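Local atomic coordinates of Lin1840 protein (Listeria innocua serovar 6a, PDB entry 4ZOC), a protein that probably hydrolyses terminal, non-reducing beta-D-glucosyl residues, releasing beta-D-glucose, and takes part in beta-1,2-glucan metabolism. Residues 437-442 with 483-489. The protein carries 2 engineered substitutions. Numbering follows the deposited sequence.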
ATOM      1  N   THR A 437       5.732   8.739 -35.233  1.00  9.70           N
ATOM      2  CA  THR A 437       6.946   8.783 -34.465  1.00  9.36           C
ATOM      3  C   THR A 437       7.001   7.497 -33.680  1.00  9.88           C
ATOM      4  O   THR A 437       5.985   6.765 -33.625  1.00 10.04           O
ATOM      5  CB  THR A 437       7.007   9.983 -33.483  1.00  8.88           C
ATOM      6  OG1 THR A 437       5.944   9.934 -32.515  1.00 11.23           O
ATOM      7  CG2 THR A 437       6.941  11.277 -34.231  1.00  9.11           C
ATOM      8  N   GLU A 438       8.166   7.220 -33.108  0.50 10.16           N
ATOM      9  CA  GLU A 438       8.399   6.016 -32.309  0.50 11.43           C
ATOM     10  C   GLU A 438       7.850   6.169 -30.888  0.50 12.21           C
ATOM     11  O   GLU A 438       7.720   7.294 -30.364  0.50 10.66           O
ATOM     12  CB  GLU A 438       9.887   5.692 -32.253  0.50 14.98           C
ATOM     13  CG  GLU A 438      10.515   5.276 -33.586  0.50 17.12           C
ATOM     14  CD  GLU A 438      11.953   4.893 -33.397  0.50 19.57           C
ATOM     15  OE1 GLU A 438      12.812   5.776 -33.193  0.50 22.07           O
ATOM     16  OE2 GLU A 438      12.216   3.690 -33.372  0.50 29.14           O
ATOM     17  N   TYR A 439       7.514   5.043 -30.260  1.00  9.93           N
ATOM     18  CA  TYR A 439       6.973   5.097 -28.887  1.00  8.29           C
ATOM     19  C   TYR A 439       7.902   5.707 -27.853  1.00  8.71           C
ATOM     20  O   TYR A 439       7.406   6.302 -26.874  1.00  8.25           O
ATOM     21  CB  TYR A 439       6.638   3.672 -28.431  1.00  7.44           C
ATOM     22  CG  TYR A 439       5.333   3.119 -28.968  1.00  9.09           C
ATOM     23  CD1 TYR A 439       5.261   2.517 -30.212  1.00 10.34           C
ATOM     24  CD2 TYR A 439       4.154   3.305 -28.263  1.00  6.67           C
ATOM     25  CE1 TYR A 439       4.100   1.961 -30.679  1.00 11.83           C
ATOM     26  CE2 TYR A 439       2.989   2.763 -28.715  1.00  7.36           C
ATOM     27  CZ  TYR A 439       2.962   2.107 -29.960  1.00  8.80           C
ATOM     28  OH  TYR A 439       1.802   1.541 -30.379  1.00 10.39           O
ATOM     29  N   THR A 440       9.219   5.573 -28.012  1.00  7.96           N
ATOM     30  CA  THR A 440      10.126   6.001 -26.940  1.00  9.47           C
ATOM     31  C   THR A 440      11.200   7.029 -27.372  1.00 10.19           C
ATOM     32  O   THR A 440      12.122   7.319 -26.630  1.00 10.88           O
ATOM     33  CB  THR A 440      10.819   4.761 -26.311  1.00  9.79           C
ATOM     34  OG1 THR A 440      11.718   4.164 -27.275  1.00  9.68           O
ATOM     35  CG2 THR A 440       9.793   3.732 -25.873  1.00 11.91           C
ATOM     36  N   GLU A 441      11.117   7.546 -28.595  1.00 11.33           N
ATOM     37  CA  GLU A 441      12.164   8.431 -29.109  1.00 10.35           C
ATOM     38  C   GLU A 441      11.479   9.713 -29.623  1.00  9.40           C
ATOM     39  O   GLU A 441      10.294   9.706 -30.010  1.00 11.34           O
ATOM     40  CB  GLU A 441      12.958   7.726 -30.264  1.00 11.36           C
ATOM     41  CG  GLU A 441      13.653   6.395 -29.976  1.00 12.05           C
ATOM     42  CD  GLU A 441      14.813   6.529 -29.054  1.00 12.21           C
ATOM     43  OE1 GLU A 441      15.026   7.704 -28.557  1.00 15.34           O
ATOM     44  OE2 GLU A 441      15.441   5.482 -28.734  1.00 10.46           O
ATOM     45  N   LEU A 442      12.229  10.808 -29.635  1.00  9.65           N
ATOM     46  CA  LEU A 442      11.859  12.020 -30.345  1.00 10.88           C
ATOM     47  C   LEU A 442      13.133  12.598 -30.950  1.00 10.40           C
ATOM     48  O   LEU A 442      13.954  13.238 -30.231  1.00 11.57           O
ATOM     49  CB  LEU A 442      11.184  13.061 -29.399  1.00 10.47           C
ATOM     50  CG  LEU A 442      10.781  14.352 -30.075  1.00 12.40           C
ATOM     51  CD1 LEU A 442       9.769  14.074 -31.190  1.00 12.34           C
ATOM     52  CD2 LEU A 442      10.209  15.342 -29.100  1.00 16.98           C
ATOM     53  N   PRO A 483       6.522   6.942 -21.888  1.00  6.97           N
ATOM     54  CA  PRO A 483       7.929   7.297 -22.163  1.00  6.71           C
ATOM     55  C   PRO A 483       8.133   8.774 -22.198  1.00  5.94           C
ATOM     56  O   PRO A 483       7.251   9.533 -22.720  1.00  6.12           O
ATOM     57  CB  PRO A 483       8.225   6.612 -23.479  1.00  7.63           C
ATOM     58  CG  PRO A 483       7.225   5.501 -23.608  1.00  8.31           C
ATOM     59  CD  PRO A 483       5.997   5.941 -22.843  1.00  8.91           C
ATOM     60  N   GLU A 484       9.223   9.267 -21.614  1.00  7.81           N
ATOM     61  CA  GLU A 484       9.374  10.720 -21.535  1.00  8.24           C
ATOM     62  C   GLU A 484       9.384  11.416 -22.918  1.00  8.23           C
ATOM     63  O   GLU A 484       8.951  12.560 -23.032  1.00  7.75           O
ATOM     64  CB  GLU A 484      10.608  11.051 -20.719  1.00 10.76           C
ATOM     65  CG  GLU A 484      10.789  12.507 -20.481  1.00 13.15           C
ATOM     66  CD  GLU A 484       9.710  13.167 -19.614  1.00 17.72           C
ATOM     67  OE1 GLU A 484       8.959  12.392 -18.876  1.00 10.11           O
ATOM     68  OE2 GLU A 484       9.737  14.478 -19.644  1.00 16.53           O
ATOM     69  N   ALA A 485       9.826  10.711 -23.975  1.00  8.27           N
ATOM     70  CA  ALA A 485       9.759  11.221 -25.337  1.00  7.81           C
ATOM     71  C   ALA A 485       8.370  11.654 -25.757  1.00  7.98           C
ATOM     72  O   ALA A 485       8.228  12.583 -26.550  1.00  7.52           O
ATOM     73  CB  ALA A 485      10.297  10.197 -26.304  1.00  9.71           C
ATOM     74  N   GLN A 486       7.321  10.995 -25.240  1.00  6.45           N
ATOM     75  CA  GLN A 486       5.977  11.402 -25.558  1.00  7.68           C
ATOM     76  C   GLN A 486       5.543  12.686 -24.847  1.00  7.30           C
ATOM     77  O   GLN A 486       4.882  13.499 -25.440  1.00  7.91           O
ATOM     78  CB  GLN A 486       4.977  10.272 -25.286  1.00  6.68           C
ATOM     79  CG  GLN A 486       5.302   9.040 -26.151  1.00  7.17           C
ATOM     80  CD  GLN A 486       4.174   8.034 -26.176  1.00  7.34           C
ATOM     81  OE1 GLN A 486       3.001   8.398 -26.115  1.00  6.21           O
ATOM     82  NE2 GLN A 486       4.522   6.749 -26.259  1.00  8.20           N
ATOM     83  N   TYR A 487       5.926  12.878 -23.600  1.00  7.49           N
ATOM     84  CA  TYR A 487       5.700  14.156 -22.949  1.00  7.16           C
ATOM     85  C   TYR A 487       6.521  15.240 -23.640  1.00  7.28           C
ATOM     86  O   TYR A 487       5.994  16.350 -23.851  1.00  8.64           O
ATOM     87  CB  TYR A 487       6.033  14.141 -21.449  1.00  7.97           C
ATOM     88  CG  TYR A 487       5.206  13.161 -20.641  1.00  7.98           C
ATOM     89  CD1 TYR A 487       4.001  13.530 -20.150  1.00  9.63           C
ATOM     90  CD2 TYR A 487       5.676  11.879 -20.341  1.00  7.47           C
ATOM     91  CE1 TYR A 487       3.213  12.652 -19.406  1.00  8.04           C
ATOM     92  CE2 TYR A 487       4.881  10.978 -19.648  1.00  7.36           C
ATOM     93  CZ  TYR A 487       3.684  11.377 -19.149  1.00  8.12           C
ATOM     94  OH  TYR A 487       2.957  10.462 -18.382  1.00  6.72           O
ATOM     95  N   GLN A 488       7.732  14.921 -24.071  1.00  8.34           N
ATOM     96  CA  GLN A 488       8.522  15.911 -24.830  1.00  9.48           C
ATOM     97  C   GLN A 488       7.831  16.286 -26.139  1.00  8.90           C
ATOM     98  O   GLN A 488       7.885  17.427 -26.566  1.00 10.78           O
ATOM     99  CB  GLN A 488       9.972  15.430 -25.099  1.00 11.12           C
ATOM    100  CG  GLN A 488      10.815  15.194 -23.846  1.00 17.52           C
ATOM    101  CD  GLN A 488      12.002  14.284 -24.148  1.00 29.65           C
ATOM    102  OE1 GLN A 488      12.261  13.878 -25.318  1.00 33.16           O
ATOM    103  NE2 GLN A 488      12.758  13.973 -23.126  1.00 43.68           N
ATOM    104  N   LEU A 489       7.284  15.311 -26.829  1.00  8.72           N
ATOM    105  CA  LEU A 489       6.516  15.583 -28.051  1.00  8.07           C
ATOM    106  C   LEU A 489       5.334  16.472 -27.815  1.00  7.53           C
ATOM    107  O   LEU A 489       5.107  17.411 -28.576  1.00  8.66           O
ATOM    108  CB  LEU A 489       6.109  14.226 -28.748  1.00  8.01           C
ATOM    109  CG  LEU A 489       5.273  14.316 -29.990  1.00  7.65           C
ATOM    110  CD1 LEU A 489       5.918  15.163 -31.084  1.00  8.91           C
ATOM    111  CD2 LEU A 489       4.994  12.881 -30.542  1.00  6.00           C
TER
HETATM  112  O   HOH W   1      11.565   8.207 -23.895  1.00 13.11           O
HETATM  113  O   HOH W   2       8.048  11.446 -29.129  1.00 21.23           O
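Leu442 lays its side chain over the second turn of the helix that begins at Glu484: its CD1 sits 4.0 Å from CD1 of Leu489, and its CD2 is 4.0 Å from CB of Gln488. One turn back toward the N-terminus, the small Ala485 lets the backbone of 437-442 come close, so that CB of Ala485 lies 3.4 Å from the carbonyl O of Thr440. The one direct hydrogen bond between the segments comes from Gln486, whose NE2 donates to the carbonyl O of Tyr439 at 3.0 Å and nearly straight (164°). The other end of that amide, OE1, accepts from the backbone N of Gly465, so Gln486 ties the loop to the end of strand 459-465. Pro483, at the N-cap position, adds its CG 3.4 Å from Tyr439 O and 3.9 Å from Thr440 CG2. Two waters fill in where the backbones stay apart. Water 1 accepts from Ala485 N, an amide of the first helical turn, and donates to Thr440 O; water 2 donates to both Glu441 O and Ala485 O. The loop follows edge strand 432-436 and leads into helix 444-456, while Leu489 also touches Leu462 of the sheet. Such loop-to-helix packing over parallel strands belongs to the alpha/beta sandwich of the glycoside hydrolase family 3 C-terminal domain, here away from the glucose sites.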